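Local atomic coordinates of class D beta-lactamase (Fusobacterium nucleatum subsp. polymorphum, PDB entry 4IED), a protein that probably catalyses the hydrolysis of beta-lactam antibiotics to substituted beta-amino acids, as a class D enzyme of the serine beta-lactamase fold. Residues Phe144-Pro149 and Ala200-Val205; Ile184-Asp189 and Ile242-Phe247. One frame throughout, in Å; residues are numbered along the deposited sequence.

Contact 1. Residues Phe144-Pro149 and Ala200-Val205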
loop_
_atom_site.group_PDB
_atom_site.type_symbol
_atom_site.label_atom_id
_atom_site.label_comp_id
_atom_site.label_asym_id
_atom_site.label_seq_id
_atom_site.Cartn_x
_atom_site.Cartn_y
_atom_site.Cartn_z
ATOM N N PHE A 144 14.283 -0.530 5.550
ATOM C CA PHE A 144 13.774 0.712 6.129
ATOM C C PHE A 144 12.290 0.852 6.162
ATOM O O PHE A 144 11.822 1.625 6.924
ATOM C CB PHE A 144 14.412 1.954 5.441
ATOM C CG PHE A 144 14.068 2.083 3.965
ATOM C CD1 PHE A 144 12.943 2.770 3.585
ATOM C CD2 PHE A 144 14.893 1.574 2.958
ATOM C CE1 PHE A 144 12.550 2.851 2.254
ATOM C CE2 PHE A 144 14.502 1.622 1.637
ATOM C CZ PHE A 144 13.370 2.330 1.285
ATOM N N TRP A 145 11.584 0.194 5.209
ATOM C CA TRP A 145 10.135 0.252 5.178
ATOM C C TRP A 145 9.446 -0.816 6.042
ATOM O O TRP A 145 8.233 -0.805 6.177
ATOM C CB TRP A 145 9.608 0.103 3.760
ATOM C CG TRP A 145 9.912 -1.308 3.172
ATOM C CD1 TRP A 145 9.072 -2.328 3.065
ATOM C CD2 TRP A 145 11.110 -1.692 2.441
ATOM N NE1 TRP A 145 9.655 -3.374 2.447
ATOM C CE2 TRP A 145 10.917 -3.028 2.024
ATOM C CE3 TRP A 145 12.296 -1.037 2.099
ATOM C CZ2 TRP A 145 11.859 -3.738 1.267
ATOM C CZ3 TRP A 145 13.218 -1.703 1.360
ATOM C CH2 TRP A 145 13.000 -3.077 0.929
ATOM N N LEU A 146 10.211 -1.745 6.643
ATOM C CA LEU A 146 9.652 -2.856 7.408
ATOM C C LEU A 146 9.902 -2.863 8.879
ATOM O O LEU A 146 9.166 -3.511 9.669
ATOM C CB LEU A 146 9.970 -4.209 6.720
ATOM C CG LEU A 146 11.346 -4.500 6.461
ATOM C CD1 LEU A 146 11.964 -5.253 7.589
ATOM C CD2 LEU A 146 11.449 -5.376 5.146
ATOM N N GLU A 147 10.880 -2.107 9.315
ATOM C CA GLU A 147 11.240 -2.095 10.770
ATOM C C GLU A 147 11.576 -0.684 11.264
ATOM O O GLU A 147 12.237 -0.515 12.275
ATOM C CB GLU A 147 12.427 -3.029 11.046
ATOM C CG GLU A 147 13.732 -2.647 10.339
ATOM C CD GLU A 147 14.988 -3.415 10.659
ATOM O OE1 GLU A 147 14.780 -4.616 10.942
ATOM O OE2 GLU A 147 16.101 -2.743 10.526
ATOM N N GLY A 148 11.128 0.346 10.585
ATOM C CA GLY A 148 11.693 1.686 10.807
ATOM C C GLY A 148 12.979 1.874 9.976
ATOM O O GLY A 148 13.674 0.896 9.605
ATOM N N PRO A 149 13.392 3.151 9.807
ATOM C CA PRO A 149 12.768 4.312 10.375
ATOM C C PRO A 149 11.677 4.941 9.557
ATOM O O PRO A 149 10.992 5.876 10.063
ATOM C CB PRO A 149 13.908 5.262 10.514
ATOM C CG PRO A 149 14.800 4.936 9.370
ATOM C CD PRO A 149 14.719 3.444 9.226
ATOM N N ALA A 200 3.204 -4.819 9.551
ATOM C CA ALA A 200 4.433 -4.381 10.226
ATOM C C ALA A 200 4.593 -5.179 11.528
ATOM O O ALA A 200 3.889 -4.901 12.463
ATOM C CB ALA A 200 4.376 -2.920 10.526
ATOM N N THR A 201 5.581 -6.048 11.543
ATOM C CA THR A 201 5.745 -6.951 12.701
ATOM C C THR A 201 7.092 -6.795 13.382
ATOM O O THR A 201 7.306 -7.350 14.455
ATOM C CB THR A 201 5.575 -8.416 12.335
ATOM O OG1 THR A 201 6.486 -8.734 11.251
ATOM C CG2 THR A 201 4.195 -8.694 11.793
ATOM N N ASP A 202 8.050 -6.165 12.754
ATOM C CA ASP A 202 9.399 -6.050 13.270
ATOM C C ASP A 202 9.648 -4.746 13.979
ATOM O O ASP A 202 9.159 -3.689 13.582
ATOM C CB ASP A 202 10.388 -6.133 12.112
ATOM C CG ASP A 202 10.444 -7.519 11.435
ATOM O OD1 ASP A 202 10.275 -8.521 12.091
ATOM O OD2 ASP A 202 10.865 -7.577 10.275
ATOM N N ASN A 203 10.365 -4.791 15.078
ATOM C CA ASN A 203 10.694 -3.599 15.812
ATOM C C ASN A 203 9.488 -2.827 16.329
ATOM O O ASN A 203 9.466 -1.606 16.251
ATOM C CB ASN A 203 11.703 -2.767 15.041
ATOM C CG ASN A 203 12.374 -1.702 15.865
ATOM O OD1 ASN A 203 12.669 -1.907 17.052
ATOM N ND2 ASN A 203 12.541 -0.500 15.283
ATOM N N ILE A 204 8.477 -3.586 16.806
ATOM C CA ILE A 204 7.262 -2.988 17.261
ATOM C C ILE A 204 6.575 -3.945 18.275
ATOM O O ILE A 204 6.570 -5.163 18.064
ATOM C CB ILE A 204 6.389 -2.716 16.009
ATOM C CG1 ILE A 204 5.279 -1.781 16.283
ATOM C CG2 ILE A 204 5.904 -3.992 15.313
ATOM C CD1 ILE A 204 4.606 -1.371 14.973
ATOM N N VAL A 205 5.980 -3.404 19.333
ATOM C CA VAL A 205 5.344 -4.264 20.300
ATOM C C VAL A 205 3.988 -4.750 19.788
ATOM O O VAL A 205 3.640 -5.920 19.918
ATOM C CB VAL A 205 5.199 -3.537 21.641
ATOM C CG1 VAL A 205 4.410 -4.382 22.684
ATOM C CG2 VAL A 205 6.575 -3.387 22.272
HETATM O O HOH W 1 7.618 -5.871 9.365
HETATM O O HOH W 2 7.440 -3.571 11.610
#

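Contact 2. Residues Ile184-Asp189 and Ile242-Phe247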
loop_
_atom_site.group_PDB
_atom_site.type_symbol
_atom_site.label_atom_id
_atom_site.label_comp_id
_atom_site.label_asym_id
_atom_site.label_seq_id
_atom_site.Cartn_x
_atom_site.Cartn_y
_atom_site.Cartn_z
ATOM N N ILE A 184 -4.261 -4.212 -9.555
ATOM C CA ILE A 184 -5.636 -4.562 -9.727
ATOM C C ILE A 184 -5.944 -5.789 -8.859
ATOM O O ILE A 184 -5.307 -6.829 -9.036
ATOM C CB ILE A 184 -5.981 -4.824 -11.188
ATOM C CG1 ILE A 184 -5.797 -3.508 -11.984
ATOM C CG2 ILE A 184 -7.389 -5.348 -11.219
ATOM C CD1 ILE A 184 -5.904 -3.689 -13.482
ATOM N N LEU A 185 -6.980 -5.657 -8.055
ATOM C CA LEU A 185 -7.466 -6.759 -7.224
ATOM C C LEU A 185 -8.769 -7.348 -7.689
ATOM O O LEU A 185 -8.898 -8.531 -7.869
ATOM C CB LEU A 185 -7.588 -6.264 -5.793
ATOM C CG LEU A 185 -6.301 -5.800 -5.049
ATOM C CD1 LEU A 185 -6.698 -5.216 -3.682
ATOM C CD2 LEU A 185 -5.231 -6.880 -4.992
ATOM N N GLU A 186 -9.744 -6.479 -8.013
ATOM C CA GLU A 186 -11.038 -6.996 -8.518
ATOM C C GLU A 186 -11.591 -5.975 -9.466
ATOM O O GLU A 186 -11.838 -4.795 -9.099
ATOM C CB GLU A 186 -12.040 -7.123 -7.353
ATOM C CG GLU A 186 -13.403 -7.606 -7.790
ATOM C CD GLU A 186 -14.484 -7.825 -6.731
ATOM O OE1 GLU A 186 -14.156 -7.627 -5.547
ATOM O OE2 GLU A 186 -15.607 -8.225 -7.066
ATOM N N LYS A 187 -11.763 -6.448 -10.725
ATOM C CA LYS A 187 -12.339 -5.633 -11.821
ATOM C C LYS A 187 -13.711 -6.190 -12.097
ATOM O O LYS A 187 -13.864 -7.346 -12.491
ATOM C CB LYS A 187 -11.483 -5.749 -13.080
ATOM C CG LYS A 187 -11.912 -4.824 -14.237
ATOM C CD LYS A 187 -12.759 -5.500 -15.312
ATOM C CE LYS A 187 -13.101 -4.604 -16.502
ATOM N NZ LYS A 187 -13.977 -3.536 -16.068
ATOM N N LYS A 188 -14.722 -5.332 -11.912
ATOM C CA LYS A 188 -16.124 -5.620 -12.249
ATOM C C LYS A 188 -16.672 -4.515 -13.161
ATOM O O LYS A 188 -15.988 -3.506 -13.402
ATOM C CB LYS A 188 -17.005 -5.761 -10.984
ATOM C CG LYS A 188 -16.642 -7.002 -10.124
ATOM C CD LYS A 188 -16.941 -8.331 -10.862
ATOM C CE LYS A 188 -17.119 -9.595 -9.993
ATOM N NZ LYS A 188 -15.897 -9.804 -9.225
ATOM N N ASP A 189 -17.903 -4.678 -13.676
ATOM C CA ASP A 189 -18.416 -3.704 -14.583
ATOM C C ASP A 189 -18.485 -2.322 -13.907
ATOM O O ASP A 189 -18.246 -1.318 -14.602
ATOM C CB ASP A 189 -19.814 -4.084 -15.100
ATOM C CG ASP A 189 -19.818 -5.302 -16.019
ATOM O OD1 ASP A 189 -18.739 -5.742 -16.464
ATOM O OD2 ASP A 189 -20.942 -5.677 -16.444
ATOM N N ILE A 242 -13.098 -5.107 6.396
ATOM C CA ILE A 242 -13.702 -3.865 6.832
ATOM C C ILE A 242 -13.834 -2.888 5.660
ATOM O O ILE A 242 -14.859 -2.218 5.474
ATOM C CB ILE A 242 -12.882 -3.199 7.998
ATOM C CG1 ILE A 242 -13.056 -4.069 9.237
ATOM C CG2 ILE A 242 -13.260 -1.732 8.179
ATOM C CD1 ILE A 242 -12.044 -3.795 10.314
ATOM N N VAL A 243 -12.756 -2.823 4.870
ATOM C CA VAL A 243 -12.842 -1.980 3.667
ATOM C C VAL A 243 -13.969 -2.369 2.728
ATOM O O VAL A 243 -14.792 -1.490 2.324
ATOM C CB VAL A 243 -11.486 -1.948 2.944
ATOM C CG1 VAL A 243 -11.601 -1.148 1.627
ATOM C CG2 VAL A 243 -10.442 -1.306 3.835
ATOM N N ARG A 244 -14.112 -3.665 2.464
ATOM C CA ARG A 244 -15.233 -4.091 1.577
ATOM C C ARG A 244 -16.553 -3.838 2.218
ATOM O O ARG A 244 -17.527 -3.506 1.553
ATOM C CB ARG A 244 -15.013 -5.569 1.214
ATOM C CG ARG A 244 -13.944 -5.838 0.215
ATOM C CD ARG A 244 -13.719 -7.308 -0.108
ATOM N NE ARG A 244 -12.832 -7.484 -1.232
ATOM C CZ ARG A 244 -13.252 -7.544 -2.484
ATOM N NH1 ARG A 244 -14.512 -7.391 -2.817
ATOM N NH2 ARG A 244 -12.331 -7.702 -3.441
ATOM N N GLU A 245 -16.692 -3.973 3.550
ATOM C CA GLU A 245 -17.998 -3.781 4.187
ATOM C C GLU A 245 -18.399 -2.311 4.015
ATOM O O GLU A 245 -19.550 -1.997 3.723
ATOM C CB GLU A 245 -17.954 -4.233 5.669
ATOM C CG GLU A 245 -18.002 -5.762 5.806
ATOM C CD GLU A 245 -18.069 -6.348 7.206
ATOM O OE1 GLU A 245 -18.764 -5.759 8.065
ATOM O OE2 GLU A 245 -17.473 -7.495 7.354
ATOM N N TYR A 246 -17.475 -1.371 4.204
ATOM C CA TYR A 246 -17.807 0.029 4.014
ATOM C C TYR A 246 -18.204 0.284 2.563
ATOM O O TYR A 246 -19.221 0.975 2.293
ATOM C CB TYR A 246 -16.582 0.925 4.367
ATOM C CG TYR A 246 -16.783 2.382 3.981
ATOM C CD1 TYR A 246 -17.534 3.184 4.779
ATOM C CD2 TYR A 246 -16.251 2.912 2.829
ATOM C CE1 TYR A 246 -17.841 4.514 4.487
ATOM C CE2 TYR A 246 -16.568 4.248 2.476
ATOM C CZ TYR A 246 -17.318 5.029 3.313
ATOM O OH TYR A 246 -17.594 6.370 3.040
ATOM N N PHE A 247 -17.426 -0.204 1.596
ATOM C CA PHE A 247 -17.765 0.076 0.179
ATOM C C PHE A 247 -19.030 -0.639 -0.300
ATOM O O PHE A 247 -19.703 -0.116 -1.191
ATOM C CB PHE A 247 -16.582 -0.142 -0.719
ATOM C CG PHE A 247 -15.551 0.939 -0.620
ATOM C CD1 PHE A 247 -15.845 2.228 -1.121
ATOM C CD2 PHE A 247 -14.310 0.700 -0.119
ATOM C CE1 PHE A 247 -14.992 3.235 -0.995
ATOM C CE2 PHE A 247 -13.399 1.770 -0.012
ATOM C CZ PHE A 247 -13.735 3.001 -0.499
#

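Contact 1. Residues Phe144-Pro149 and Ala200-Val205
Two loops at the rim of the active-site cleft meet here: Leu146 and Glu147, in what corresponds to the omega loop of class D beta-lactamases, face Asp202 and Asn203 in the loop between strands 192-200 and 208-216. One direct hydrogen bond joins them. Asn203 ND2 donates to the backbone Glu147 O over 3.0 Å, with a nearly straight N-H...O angle of 163°; the oxygen lies close to the amide plane, whereas the donor is tilted 27° from the carbonyl plane. With CG anti to its backbone N (chi1 -165°), Asn203 extends its amide across to the other loop.

Two waters add further bridges. Leu146 O takes a hydrogen from each of them, 2.8 Å from water 1 and 2.6 Å from water 2. Water 1 in turn accepts from Thr201 N, and water 2 donates to Asp202 O at 2.6 Å. A single carbonyl is thus tied to two successive residues of the opposing loop by two water bridges across a surface contact.

Van der Waals contacts surround these bonds. Glu147 CB rests 3.9 Å from Asp202 CB, and Leu146 runs alongside the aspartate, its methyl CD1 lying beside the carboxylate oxygen Asp202 OD2 at 3.7 Å. The carboxylates of Glu147 and Asp202 do not touch, with Glu147 OE1 5.0 Å from Asp202 OD2.

Behind these bridges, Leu146 CD2 covers one face of Trp145 toward the rim, and Trp145 NE1 is hydrogen-bonded to the carboxylate oxygen OQ2 of the carboxylated lysine at position 60. Leu146 also leans on Lys112 of helix 108-130, while Ala200, ending strand 192-200, pairs through its backbone with Ile208 at the start of strand 208-216.

Contact 2. Residues Ile184-Asp189 and Ile242-Phe247
Glu186 and Arg244 meet in a salt bridge that spans from the edge strand 184-187 to the C-terminal helix 238-249, which packs against the antiparallel sheet of the beta-lactamase fold. The guanidinium approaches end-on and spends both terminal nitrogens on one oxygen. Arg244 NH1 lies 2.8 Å from Glu186 OE1, and Arg244 NH2 reaches that same Glu186 OE1 at 2.8 Å. Sharing a single acceptor bends both bonds, to N-H...O angles of 144° and 142°. The oxygen sits in the guanidinium plane and is met nearly along its C-O axis, with the two flat groups almost coplanar.

Two extended side chains cover the distance between strand and helix. The CA atoms of Glu186 and Arg244 stand 11.3 Å apart. In Glu186, CG is anti to the backbone N (chi1 178°) and the chain continues straight beyond it; Arg244 is stretched out from CG to NE, and a near-perpendicular last torsion swings its guanidinium round to face the glutamate.

A second shell fixes both partners. A classic beta bulge sets Leu185 and Glu186 together opposite Leu193 of strand 192-200, with backbone hydrogen bonds from both. Arg244 also packs on Leu193, which ties it to that neighbouring strand. On the helix, the NE of Arg244 forms a salt bridge with Glu240 OE1, one turn earlier, giving the arginine acidic partners at two places. Deeper down, Val243 packs on Phe224 and Ile226 of strand 221-229, and Phe247 on Val33 of strand 29-35, which seats the helix on the sheet.

Lys188 NZ makes a second salt bridge, 2.7 Å to Glu186 OE2, so that each carboxylate oxygen has its own cation; the lysine arrives on the anti side and out of the carboxylate plane.

In the fold
The two contacts lie on opposite sides of the chain's centre, their own centres 28 Å apart and their nearest atoms about 15 Å apart. Strand 192-200 relates them: it passes contact 2 near its start, at Leu193, and ends in contact 1, at Ala200. Along the sequence their segments alternate. Contact 1 neighbours the active site through Trp145 and the carboxylated lysine at position 60; the side chains of Asn203 and Asn134, the latter a magnesium ligand in a crystal of this protein, are about 11 Å apart. Contact 2 is far from the active site, and joins edge strand to helix with charge where contact 1 joins loops with one direct hydrogen bond and two waters.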